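Local coordinates for uncharacterized protein (Kutzneria albida DSM 43870, PDB 5M6Q) that is a microbial transglutaminase that probably joins proteins or labels to glutamine side chains by acyl transfer to amines, at residues 47-52 and 175-180; 63-68 and 107-112; 124-129 and 217-222; 183-188 and 200-205. One frame throughout, in Å; residues are numbered along the deposited sequence.

In the fold
All four contacts reach the same seven-stranded antiparallel sheet. Interaction 3 pairs strands 122-131 and 214-223 about 4 Å from the centre of the chain, and a neighbouring strand flanks each of them: strand 174-179 of interaction 1 lies beside 122-131, centres about 8 Å apart, and strand 66-67 of interaction 2 beside 214-223, centres about 10 Å apart. Interaction 4 comes next beyond interaction 1, its strand 184-188 pairing with 174-179. Interactions 2 and 4 lie on opposite sides of the chain's centre. Along the chain, interaction 2 closes before interaction 3 opens, interaction 1 closes before interaction 4 opens, and the segments of interactions 1 and 3 alternate, so the sheet draws distant parts into one fold.

Interaction 1: 47-52 and 175-180; sequences GVTVVN and YGWFDQ
Asn-52 lies across the indole of Trp-177 where helix 47-53 packs against a face of the antiparallel sheet, over strand 174-179. The two short axes approach to 7.5 Å with their N-to-C directions 41° apart. Asn-52 and Thr-49 carry the helix side between them, Asn-52 coming closest. The CB of Asn-52 sits squarely over the six-membered ring of Trp-177, 3.4 Å from the ring centroid and only 4° off the normal, a close CH-pi contact. The next atom, CG, stands anti to the carbonyl carbon of Asn-52 and lies above the shared CD2-CE2 bond of the indole. At the tip the amide splits. ND2 reaches over the pyrrole part, 3.2 Å from Trp-177 CG, with the amide and ring planes 61° apart, while OD1 is taken by Trp-25 NE1 of helix 18-28. That bond probably fixes the rotation of the amide and keeps ND2 over the indole. One turn earlier, Thr-49 meets the edge of the same ring, CG2 coming within 4.1 Å of Trp-177 CE3. The methyl CG1 of Val-48 touches Trp-177 at CB, 4.5 Å away. The indole is thus gripped on one face and at one edge by a single side of the helix. Thr-49 OG1 turns to the strand, lying 3.9 Å from Tyr-175 CB and 3.8 Å from the backbone N of Trp-177.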
# COMPACT_ATOMS: atom_id res chain seq x y z
N GLY A 47 -1.45 -3.74 -9.29
CA GLY A 47 -0.40 -4.70 -9.55
C GLY A 47 1.00 -4.30 -9.13
O GLY A 47 1.80 -5.16 -8.74
N VAL A 48 1.31 -3.01 -9.23
CA VAL A 48 2.62 -2.52 -8.81
C VAL A 48 2.80 -2.83 -7.33
O VAL A 48 3.84 -3.33 -6.92
CB VAL A 48 2.78 -1.00 -9.10
CG1 VAL A 48 4.13 -0.47 -8.58
CG2 VAL A 48 2.62 -0.72 -10.58
N THR A 49 1.76 -2.60 -6.54
CA THR A 49 1.84 -2.83 -5.10
C THR A 49 1.81 -4.33 -4.76
O THR A 49 2.60 -4.78 -3.94
CB THR A 49 0.69 -2.10 -4.36
OG1 THR A 49 0.96 -0.68 -4.37
CG2 THR A 49 0.57 -2.56 -2.93
N VAL A 50 0.94 -5.09 -5.41
CA VAL A 50 0.86 -6.53 -5.17
C VAL A 50 2.19 -7.19 -5.48
O VAL A 50 2.68 -8.02 -4.71
CB VAL A 50 -0.25 -7.18 -6.01
CG1 VAL A 50 -0.09 -8.71 -6.03
CG2 VAL A 50 -1.61 -6.76 -5.49
N VAL A 51 2.80 -6.80 -6.59
CA VAL A 51 4.08 -7.39 -6.92
C VAL A 51 5.13 -7.04 -5.86
O VAL A 51 5.93 -7.88 -5.46
CB VAL A 51 4.52 -6.97 -8.31
CG1 VAL A 51 5.99 -7.34 -8.55
CG2 VAL A 51 3.63 -7.67 -9.35
N ASN A 52 5.11 -5.81 -5.37
CA ASN A 52 6.11 -5.42 -4.38
C ASN A 52 5.92 -6.05 -2.99
O ASN A 52 6.87 -6.18 -2.24
CB ASN A 52 6.17 -3.90 -4.27
CG ASN A 52 6.88 -3.26 -5.45
OD1 ASN A 52 7.61 -3.92 -6.18
ND2 ASN A 52 6.65 -1.97 -5.65
N TYR A 175 -3.42 3.00 -6.37
CA TYR A 175 -2.49 2.48 -5.38
C TYR A 175 -1.13 3.04 -5.66
O TYR A 175 -0.69 3.00 -6.80
CB TYR A 175 -2.40 0.95 -5.43
CG TYR A 175 -3.60 0.27 -4.84
CD1 TYR A 175 -4.77 0.11 -5.59
CD2 TYR A 175 -3.57 -0.20 -3.54
CE1 TYR A 175 -5.89 -0.52 -5.03
CE2 TYR A 175 -4.68 -0.84 -2.98
CZ TYR A 175 -5.83 -0.99 -3.74
OH TYR A 175 -6.92 -1.62 -3.17
N GLY A 176 -0.45 3.51 -4.62
CA GLY A 176 0.90 4.00 -4.76
C GLY A 176 1.84 3.32 -3.79
O GLY A 176 1.68 3.42 -2.58
N TRP A 177 2.84 2.64 -4.33
CA TRP A 177 3.83 1.96 -3.52
C TRP A 177 4.86 2.94 -3.01
O TRP A 177 5.44 3.70 -3.79
CB TRP A 177 4.51 0.87 -4.33
CG TRP A 177 5.64 0.25 -3.57
CD1 TRP A 177 6.96 0.59 -3.64
CD2 TRP A 177 5.54 -0.78 -2.60
NE1 TRP A 177 7.69 -0.19 -2.78
CE2 TRP A 177 6.84 -1.05 -2.13
CE3 TRP A 177 4.48 -1.53 -2.09
CZ2 TRP A 177 7.11 -2.02 -1.19
CZ3 TRP A 177 4.75 -2.51 -1.15
CH2 TRP A 177 6.06 -2.74 -0.71
N PHE A 178 5.07 2.95 -1.70
CA PHE A 178 6.02 3.89 -1.10
C PHE A 178 7.45 3.40 -1.23
O PHE A 178 7.85 2.46 -0.54
CB PHE A 178 5.69 4.13 0.38
CG PHE A 178 6.38 5.32 0.97
CD1 PHE A 178 7.04 6.25 0.15
CD2 PHE A 178 6.34 5.54 2.34
CE1 PHE A 178 7.67 7.37 0.70
CE2 PHE A 178 6.96 6.66 2.91
CZ PHE A 178 7.62 7.58 2.08
N ASP A 179 8.22 4.05 -2.09
CA ASP A 179 9.64 3.74 -2.24
C ASP A 179 10.40 4.65 -1.29
O ASP A 179 10.58 5.83 -1.57
CB ASP A 179 10.07 3.94 -3.70
CG ASP A 179 11.59 3.81 -3.93
OD1 ASP A 179 12.41 3.85 -2.98
OD2 ASP A 179 11.97 3.68 -5.11
N GLN A 180 10.84 4.10 -0.18
CA GLN A 180 11.44 4.90 0.87
C GLN A 180 12.94 5.10 0.67
O GLN A 180 13.59 5.75 1.47
CB GLN A 180 11.13 4.29 2.23
CG GLN A 180 9.64 4.42 2.55
CD GLN A 180 9.19 3.62 3.76
OE1 GLN A 180 8.89 2.43 3.66
NE2 GLN A 180 9.07 4.28 4.91

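Interaction 2: 63-68 and 107-112. With MES (2-(N-morpholino)-ethanesulfonic acid), chain C.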
# COMPACT_ATOMS: atom_id res chain seq x y z
N LEU A 63 -5.99 -4.18 3.44
CA LEU A 63 -6.31 -2.83 3.88
C LEU A 63 -6.49 -2.75 5.39
O LEU A 63 -6.95 -1.73 5.90
CB LEU A 63 -7.56 -2.33 3.16
CG LEU A 63 -7.41 -2.34 1.64
CD1 LEU A 63 -8.69 -1.84 0.94
CD2 LEU A 63 -6.23 -1.49 1.19
N ASN A 64 -6.11 -3.83 6.07
CA ASN A 64 -6.29 -4.00 7.52
C ASN A 64 -5.79 -2.83 8.36
O ASN A 64 -6.40 -2.47 9.36
CB ASN A 64 -5.54 -5.26 8.01
CG ASN A 64 -5.89 -6.50 7.22
OD1 ASN A 64 -5.00 -7.21 6.75
ND2 ASN A 64 -7.18 -6.77 7.10
N LEU A 65 -4.63 -2.32 7.98
CA LEU A 65 -3.92 -1.31 8.76
C LEU A 65 -3.80 -0.06 7.92
O LEU A 65 -2.73 0.22 7.37
CB LEU A 65 -2.54 -1.82 9.18
CG LEU A 65 -2.42 -3.04 10.10
CD1 LEU A 65 -0.95 -3.31 10.39
CD2 LEU A 65 -3.24 -2.90 11.42
N SER A 66 -4.90 0.68 7.83
CA SER A 66 -4.98 1.88 6.99
C SER A 66 -5.14 3.12 7.85
O SER A 66 -5.91 3.12 8.81
CB SER A 66 -6.16 1.80 6.01
OG SER A 66 -5.96 0.77 5.06
N PHE A 67 -4.46 4.21 7.48
CA PHE A 67 -4.43 5.41 8.31
C PHE A 67 -4.63 6.69 7.50
O PHE A 67 -4.31 6.74 6.31
CB PHE A 67 -3.11 5.45 9.10
CG PHE A 67 -2.84 4.18 9.85
CD1 PHE A 67 -3.45 3.94 11.07
CD2 PHE A 67 -2.00 3.21 9.32
CE1 PHE A 67 -3.22 2.77 11.75
CE2 PHE A 67 -1.77 2.03 10.01
CZ PHE A 67 -2.38 1.81 11.22
N GLY A 68 -5.16 7.73 8.15
CA GLY A 68 -5.43 9.00 7.51
C GLY A 68 -4.17 9.78 7.13
O GLY A 68 -4.20 10.61 6.23
N LYS A 107 -6.85 -1.68 15.49
CA LYS A 107 -7.60 -2.85 15.05
C LYS A 107 -6.82 -3.60 13.97
O LYS A 107 -6.07 -2.97 13.21
CB LYS A 107 -8.98 -2.44 14.54
CG LYS A 107 -9.76 -1.68 15.61
CD LYS A 107 -11.26 -1.75 15.40
CE LYS A 107 -12.03 -1.67 16.73
NZ LYS A 107 -11.76 -0.40 17.46
N ASN A 108 -6.95 -4.92 13.95
CA ASN A 108 -6.48 -5.78 12.84
C ASN A 108 -4.99 -6.04 12.78
O ASN A 108 -4.50 -6.53 11.77
CB ASN A 108 -6.90 -5.19 11.48
CG ASN A 108 -8.34 -4.76 11.46
OD1 ASN A 108 -9.21 -5.49 11.92
ND2 ASN A 108 -8.60 -3.56 10.93
N VAL A 109 -4.26 -5.71 13.84
CA VAL A 109 -2.81 -5.88 13.82
C VAL A 109 -2.44 -7.36 13.82
O VAL A 109 -1.51 -7.78 13.14
CB VAL A 109 -2.16 -5.16 15.02
CG1 VAL A 109 -0.65 -5.33 14.97
CG2 VAL A 109 -2.55 -3.68 15.01
N VAL A 110 -3.18 -8.16 14.59
CA VAL A 110 -2.88 -9.59 14.65
C VAL A 110 -3.18 -10.24 13.31
O VAL A 110 -2.38 -11.01 12.79
CB VAL A 110 -3.66 -10.28 15.80
CG1 VAL A 110 -3.38 -11.78 15.80
CG2 VAL A 110 -3.29 -9.67 17.15
N LYS A 111 -4.32 -9.90 12.73
CA LYS A 111 -4.71 -10.40 11.42
C LYS A 111 -3.69 -10.05 10.32
O LYS A 111 -3.56 -10.77 9.32
CB LYS A 111 -6.09 -9.85 11.06
CG LYS A 111 -6.77 -10.52 9.88
CD LYS A 111 -7.69 -9.56 9.11
CE LYS A 111 -8.97 -9.25 9.86
NZ LYS A 111 -9.96 -8.49 9.02
N ALA A 112 -2.97 -8.94 10.50
CA ALA A 112 -2.06 -8.43 9.46
C ALA A 112 -0.87 -9.36 9.23
O ALA A 112 -0.33 -9.39 8.14
CB ALA A 112 -1.57 -7.04 9.82
O1 MES C . -12.27 -6.39 1.03
C2 MES C . -11.91 -7.30 2.07
C3 MES C . -12.26 -6.70 3.44
N4 MES C . -11.63 -5.38 3.51
C5 MES C . -11.87 -4.44 2.42
C6 MES C . -11.55 -5.16 1.11
C7 MES C . -11.44 -4.81 4.83
C8 MES C . -10.34 -5.60 5.53
S MES C . -10.21 -5.03 7.10
O1S MES C . -9.30 -5.89 7.90
O2S MES C . -9.69 -3.64 7.06
O3S MES C . -11.56 -4.96 7.72
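Asn-64 and Asn-108 both carry CG anti to their own carbonyl carbons (chi1 -52° and -46°); in Asn-108 this turn sets CG beside the backbone of Asn-64, and chi2 (-45°) turns ND2 onto the carbonyl. There Asn-108 ND2 donates to Asn-64 O at 2.9 Å, in the carbonyl plane and on a lone pair. Gln-156 NE2 adds a weak second bond to the same oxygen. Leu-65 brings the apolar half: CD2 packs 3.7 Å from Val-109 CG2 and CD1 3.8 Å from Ala-112 CB, so its two methyls reach both ends of the short, weakly bonded helix 109-112. An alanine in place of Asn-108 would probably leave Asn-64 O with little more than the weak bond from Gln-156, and let the loop at 64 shift against the helix. The chain of Lys-111 crosses the side chain of Asn-64 at about a right angle, CD lying 3.5 Å from Asn-64 ND2. Lys-111 NZ donates at 2.9 Å to O1S of a MES molecule, probably from the crystallisation liquor; Asn-64 ND2 lies implausibly close to the same oxygen, a doubtful detail. The ammonium would probably attract an anionic group at this surface.

Interaction 3: 124-129 and 217-222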
# COMPACT_ATOMS: atom_id res chain seq x y z
N ALA A 124 7.52 -4.66 7.25
CA ALA A 124 6.37 -3.79 7.11
C ALA A 124 6.62 -2.76 6.01
O ALA A 124 7.66 -2.11 5.99
CB ALA A 124 6.06 -3.10 8.42
N SER A 125 5.69 -2.65 5.07
CA SER A 125 5.83 -1.75 3.94
C SER A 125 4.61 -0.85 3.87
O SER A 125 3.61 -1.12 4.52
CB SER A 125 5.99 -2.53 2.64
OG SER A 125 7.22 -3.24 2.67
N ILE A 126 4.71 0.24 3.11
CA ILE A 126 3.63 1.24 3.03
C ILE A 126 3.19 1.40 1.59
O ILE A 126 4.01 1.38 0.66
CB ILE A 126 4.06 2.60 3.62
CG1 ILE A 126 4.30 2.48 5.12
CG2 ILE A 126 3.03 3.72 3.33
CD1 ILE A 126 4.78 3.76 5.75
N PHE A 127 1.89 1.54 1.41
CA PHE A 127 1.38 2.01 0.14
C PHE A 127 0.23 2.93 0.46
O PHE A 127 -0.31 2.90 1.56
CB PHE A 127 0.96 0.85 -0.77
CG PHE A 127 -0.11 -0.01 -0.19
CD1 PHE A 127 -1.45 0.29 -0.38
CD2 PHE A 127 0.22 -1.16 0.53
CE1 PHE A 127 -2.45 -0.52 0.15
CE2 PHE A 127 -0.77 -1.96 1.07
CZ PHE A 127 -2.10 -1.65 0.86
N SER A 128 -0.15 3.77 -0.50
CA SER A 128 -1.23 4.70 -0.32
C SER A 128 -2.33 4.40 -1.31
O SER A 128 -2.08 4.24 -2.51
CB SER A 128 -0.76 6.14 -0.51
OG SER A 128 -1.86 7.01 -0.33
N LYS A 129 -3.55 4.34 -0.81
CA LYS A 129 -4.68 4.03 -1.64
C LYS A 129 -5.63 5.21 -1.70
O LYS A 129 -5.98 5.80 -0.68
CB LYS A 129 -5.40 2.78 -1.12
CG LYS A 129 -6.67 2.44 -1.87
CD LYS A 129 -7.47 1.39 -1.07
CE LYS A 129 -8.81 1.10 -1.71
NZ LYS A 129 -8.67 0.59 -3.13
N PHE A 217 -3.10 5.73 4.07
CA PHE A 217 -1.76 5.21 4.03
C PHE A 217 -1.77 3.92 4.82
O PHE A 217 -2.15 3.89 5.99
CB PHE A 217 -0.77 6.23 4.61
CG PHE A 217 -0.72 7.50 3.82
CD1 PHE A 217 0.18 7.64 2.77
CD2 PHE A 217 -1.62 8.52 4.07
CE1 PHE A 217 0.21 8.79 2.03
CE2 PHE A 217 -1.59 9.68 3.33
CZ PHE A 217 -0.68 9.81 2.31
N THR A 218 -1.33 2.86 4.17
CA THR A 218 -1.60 1.51 4.63
C THR A 218 -0.31 0.78 4.86
O THR A 218 0.63 0.88 4.08
CB THR A 218 -2.47 0.75 3.60
OG1 THR A 218 -3.70 1.46 3.42
CG2 THR A 218 -2.76 -0.69 4.06
N VAL A 219 -0.27 0.05 5.96
CA VAL A 219 0.89 -0.73 6.32
C VAL A 219 0.56 -2.18 6.11
O VAL A 219 -0.50 -2.64 6.54
CB VAL A 219 1.31 -0.47 7.78
CG1 VAL A 219 2.58 -1.23 8.11
CG2 VAL A 219 1.47 1.01 8.03
N ALA A 220 1.45 -2.91 5.45
CA ALA A 220 1.25 -4.33 5.21
C ALA A 220 2.59 -5.03 5.23
O ALA A 220 3.63 -4.40 4.99
CB ALA A 220 0.54 -4.57 3.87
N PHE A 221 2.58 -6.32 5.53
CA PHE A 221 3.81 -7.08 5.51
C PHE A 221 4.17 -7.49 4.11
O PHE A 221 3.34 -8.00 3.36
CB PHE A 221 3.71 -8.30 6.44
CG PHE A 221 3.89 -7.94 7.88
CD1 PHE A 221 5.11 -7.47 8.33
CD2 PHE A 221 2.84 -8.02 8.77
CE1 PHE A 221 5.30 -7.12 9.64
CE2 PHE A 221 3.01 -7.67 10.10
CZ PHE A 221 4.24 -7.22 10.53
N ALA A 222 5.40 -7.20 3.74
CA ALA A 222 5.95 -7.68 2.49
C ALA A 222 6.93 -8.80 2.82
O ALA A 222 7.48 -8.86 3.91
CB ALA A 222 6.65 -6.55 1.72
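Phe-127 and Thr-218 form the apolar centre of this antiparallel strand pair, near the centre of the molecule, in the antiparallel sheet of the enzyme. Phe-127 holds CG between its backbone N and carbonyl carbon, the crowded position (chi1 60°), and the ring lies back over the neighbouring strand. Thr-218 sits under one face with CB offset toward the rim, a CH-pi contact, and CG2 comes to 3.4 Å from Phe-127 CZ. Ala-220 CB meets the edge of the same ring, 4.0 Å from Phe-127 CE2, while Thr-49 of helix 47-53 and Pro-61 also touch this ring. On the opposite sheet face the two methyls of Val-219 diverge to two residues of the other strand: CG1 lies 4.0 Å from Ala-124 CB, and CG2 lies 4.3 Å from Ile-126 CG1. Helix 70-84 covers that side, where Ile-126 touches Gln-77. Between the two faces the backbones are joined: Ser-125 and Ala-220 exchange two hydrogen bonds, the shorter from Ser-125 N to Ala-220 O at 2.7 Å, and Phe-127 and Thr-218 exchange two more; the strands are twisted, their directions 139° apart. At the polar margin Thr-218 OG1 and Ser-66 OG of strand 66-67 are hydrogen-bonded. Ser-128 OG, held by Gln-215 NE2 and Val-216 O, lies over the rim of Phe-217, 3.6 Å from CE1.

Interaction 4: 183-188 and 200-205; sequences NTWWHA and STLRHY
His-187 and Ser-200 meet at the tight end of this contact, where strand 184-188 runs antiparallel to the end of strand 196-200 and the chain then turns into helix 202-205. His-187 NE2 and Ser-200 OG share a short, nearly straight hydrogen bond of 2.7 Å, the hydroxyl lying in the ring plane. Over one face of the imidazole comes the edge of Tyr-205, a T-shaped stack with centroids 4.9 Å apart and planes at 83°, CD1 standing above the ring centre. The other ring nitrogen, ND1, is bonded by Asp-174 OD2. Trp-185 and Ser-200 exchange two backbone bonds of 2.8 Å each, Trp-185 N to Ser-200 O and Ser-200 N to Trp-185 O. The indole of Trp-185 runs side by side with Leu-202, whose CD1 lies 3.9 Å from the centroid of the five-membered ring. The far end is looser and wetter. There Asn-183, exposed and part of a G1 beta bulge with Thr-184 opposite Asp-179, reaches the helix through a water that donates to Asn-183 O and accepts from Leu-202 N. Thr-201 is the N-cap of helix 202-205, its OG1 accepting from His-204 N. An alanine in place of His-187 would probably leave Ser-200 OG and Asp-174 OD2 without this partner and Tyr-205 CD1 without the ring face it meets. Bonds at both nitrogens, with a tyrosine edge on one face, imply an imidazole fixed in rotation, consistent with the Asp-His pairing of this family.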
# COMPACT_ATOMS: atom_id res chain seq x y z
N ASN A 183 11.95 8.29 -1.69
CA ASN A 183 10.80 9.09 -1.26
C ASN A 183 9.86 9.36 -2.45
O ASN A 183 9.39 10.48 -2.63
CB ASN A 183 11.24 10.41 -0.63
CG ASN A 183 10.15 11.06 0.17
OD1 ASN A 183 9.40 10.38 0.88
ND2 ASN A 183 10.03 12.39 0.05
N THR A 184 9.60 8.34 -3.26
CA THR A 184 8.65 8.46 -4.36
C THR A 184 7.56 7.41 -4.25
O THR A 184 7.68 6.45 -3.49
CB THR A 184 9.30 8.33 -5.74
OG1 THR A 184 10.05 7.11 -5.81
CG2 THR A 184 10.25 9.51 -6.00
N TRP A 185 6.51 7.61 -5.03
CA TRP A 185 5.32 6.80 -4.98
C TRP A 185 5.09 6.19 -6.35
O TRP A 185 4.99 6.90 -7.35
CB TRP A 185 4.14 7.67 -4.52
CG TRP A 185 4.36 8.07 -3.10
CD1 TRP A 185 5.16 9.08 -2.65
CD2 TRP A 185 3.86 7.40 -1.93
NE1 TRP A 185 5.16 9.10 -1.27
CE2 TRP A 185 4.37 8.08 -0.81
CE3 TRP A 185 3.02 6.30 -1.73
CZ2 TRP A 185 4.06 7.70 0.50
CZ3 TRP A 185 2.71 5.93 -0.43
CH2 TRP A 185 3.23 6.62 0.67
N TRP A 186 5.07 4.86 -6.39
CA TRP A 186 4.98 4.13 -7.65
C TRP A 186 3.57 3.68 -7.94
O TRP A 186 2.96 2.97 -7.14
CB TRP A 186 5.93 2.93 -7.62
CG TRP A 186 7.36 3.36 -7.60
CD1 TRP A 186 8.05 3.82 -6.52
CD2 TRP A 186 8.26 3.40 -8.71
NE1 TRP A 186 9.35 4.14 -6.90
CE2 TRP A 186 9.50 3.89 -8.23
CE3 TRP A 186 8.14 3.08 -10.07
CZ2 TRP A 186 10.61 4.05 -9.06
CZ3 TRP A 186 9.25 3.24 -10.89
CH2 TRP A 186 10.47 3.71 -10.38
N HIS A 187 3.04 4.11 -9.07
CA HIS A 187 1.70 3.72 -9.43
C HIS A 187 1.64 3.53 -10.93
O HIS A 187 2.66 3.32 -11.57
CB HIS A 187 0.65 4.75 -8.93
CG HIS A 187 0.93 6.18 -9.30
ND1 HIS A 187 -0.05 7.01 -9.81
CD2 HIS A 187 2.04 6.94 -9.19
CE1 HIS A 187 0.46 8.21 -10.02
NE2 HIS A 187 1.72 8.20 -9.65
N ALA A 188 0.44 3.54 -11.50
CA ALA A 188 0.28 3.27 -12.93
C ALA A 188 -1.05 3.84 -13.39
O ALA A 188 -1.85 4.28 -12.57
CB ALA A 188 0.39 1.75 -13.24
N SER A 200 6.06 9.05 -8.77
CA SER A 200 5.61 10.41 -8.45
C SER A 200 6.07 10.92 -7.10
O SER A 200 6.38 10.14 -6.19
CB SER A 200 4.09 10.48 -8.50
OG SER A 200 3.63 10.17 -9.80
N THR A 201 6.12 12.23 -6.96
CA THR A 201 6.17 12.81 -5.63
C THR A 201 4.85 12.49 -4.95
O THR A 201 3.83 12.27 -5.61
CB THR A 201 6.35 14.32 -5.64
OG1 THR A 201 5.17 14.90 -6.19
CG2 THR A 201 7.57 14.75 -6.47
N LEU A 202 4.84 12.51 -3.62
CA LEU A 202 3.61 12.33 -2.86
C LEU A 202 2.57 13.38 -3.22
O LEU A 202 1.40 13.07 -3.39
CB LEU A 202 3.88 12.36 -1.36
CG LEU A 202 2.60 12.22 -0.53
CD1 LEU A 202 1.93 10.88 -0.78
CD2 LEU A 202 2.85 12.45 0.96
N ARG A 203 3.00 14.64 -3.35
CA ARG A 203 2.06 15.69 -3.73
C ARG A 203 1.38 15.38 -5.08
O ARG A 203 0.20 15.60 -5.25
CB ARG A 203 2.75 17.05 -3.81
CG ARG A 203 1.77 18.18 -4.08
CD ARG A 203 2.44 19.53 -4.32
NE ARG A 203 3.62 19.73 -3.48
CZ ARG A 203 3.58 20.04 -2.18
NH1 ARG A 203 2.42 20.18 -1.55
NH2 ARG A 203 4.72 20.21 -1.52
N HIS A 204 2.14 14.88 -6.04
CA HIS A 204 1.56 14.63 -7.34
C HIS A 204 0.63 13.42 -7.30
O HIS A 204 -0.48 13.45 -7.86
CB HIS A 204 2.66 14.41 -8.38
CG HIS A 204 2.12 14.06 -9.73
ND1 HIS A 204 1.55 14.99 -10.56
CD2 HIS A 204 2.04 12.87 -10.37
CE1 HIS A 204 1.15 14.39 -11.67
NE2 HIS A 204 1.44 13.10 -11.58
N TYR A 205 1.08 12.37 -6.63
CA TYR A 205 0.25 11.18 -6.44
C TYR A 205 -1.07 11.55 -5.74
O TYR A 205 -2.12 10.99 -6.05
CB TYR A 205 1.00 10.10 -5.65
CG TYR A 205 0.09 8.93 -5.36
CD1 TYR A 205 -0.26 8.03 -6.37
CD2 TYR A 205 -0.48 8.76 -4.10
CE1 TYR A 205 -1.12 6.97 -6.12
CE2 TYR A 205 -1.35 7.70 -3.84
CZ TYR A 205 -1.66 6.82 -4.86
OH TYR A 205 -2.54 5.77 -4.63
O HOH W 1 7.31 12.31 -2.07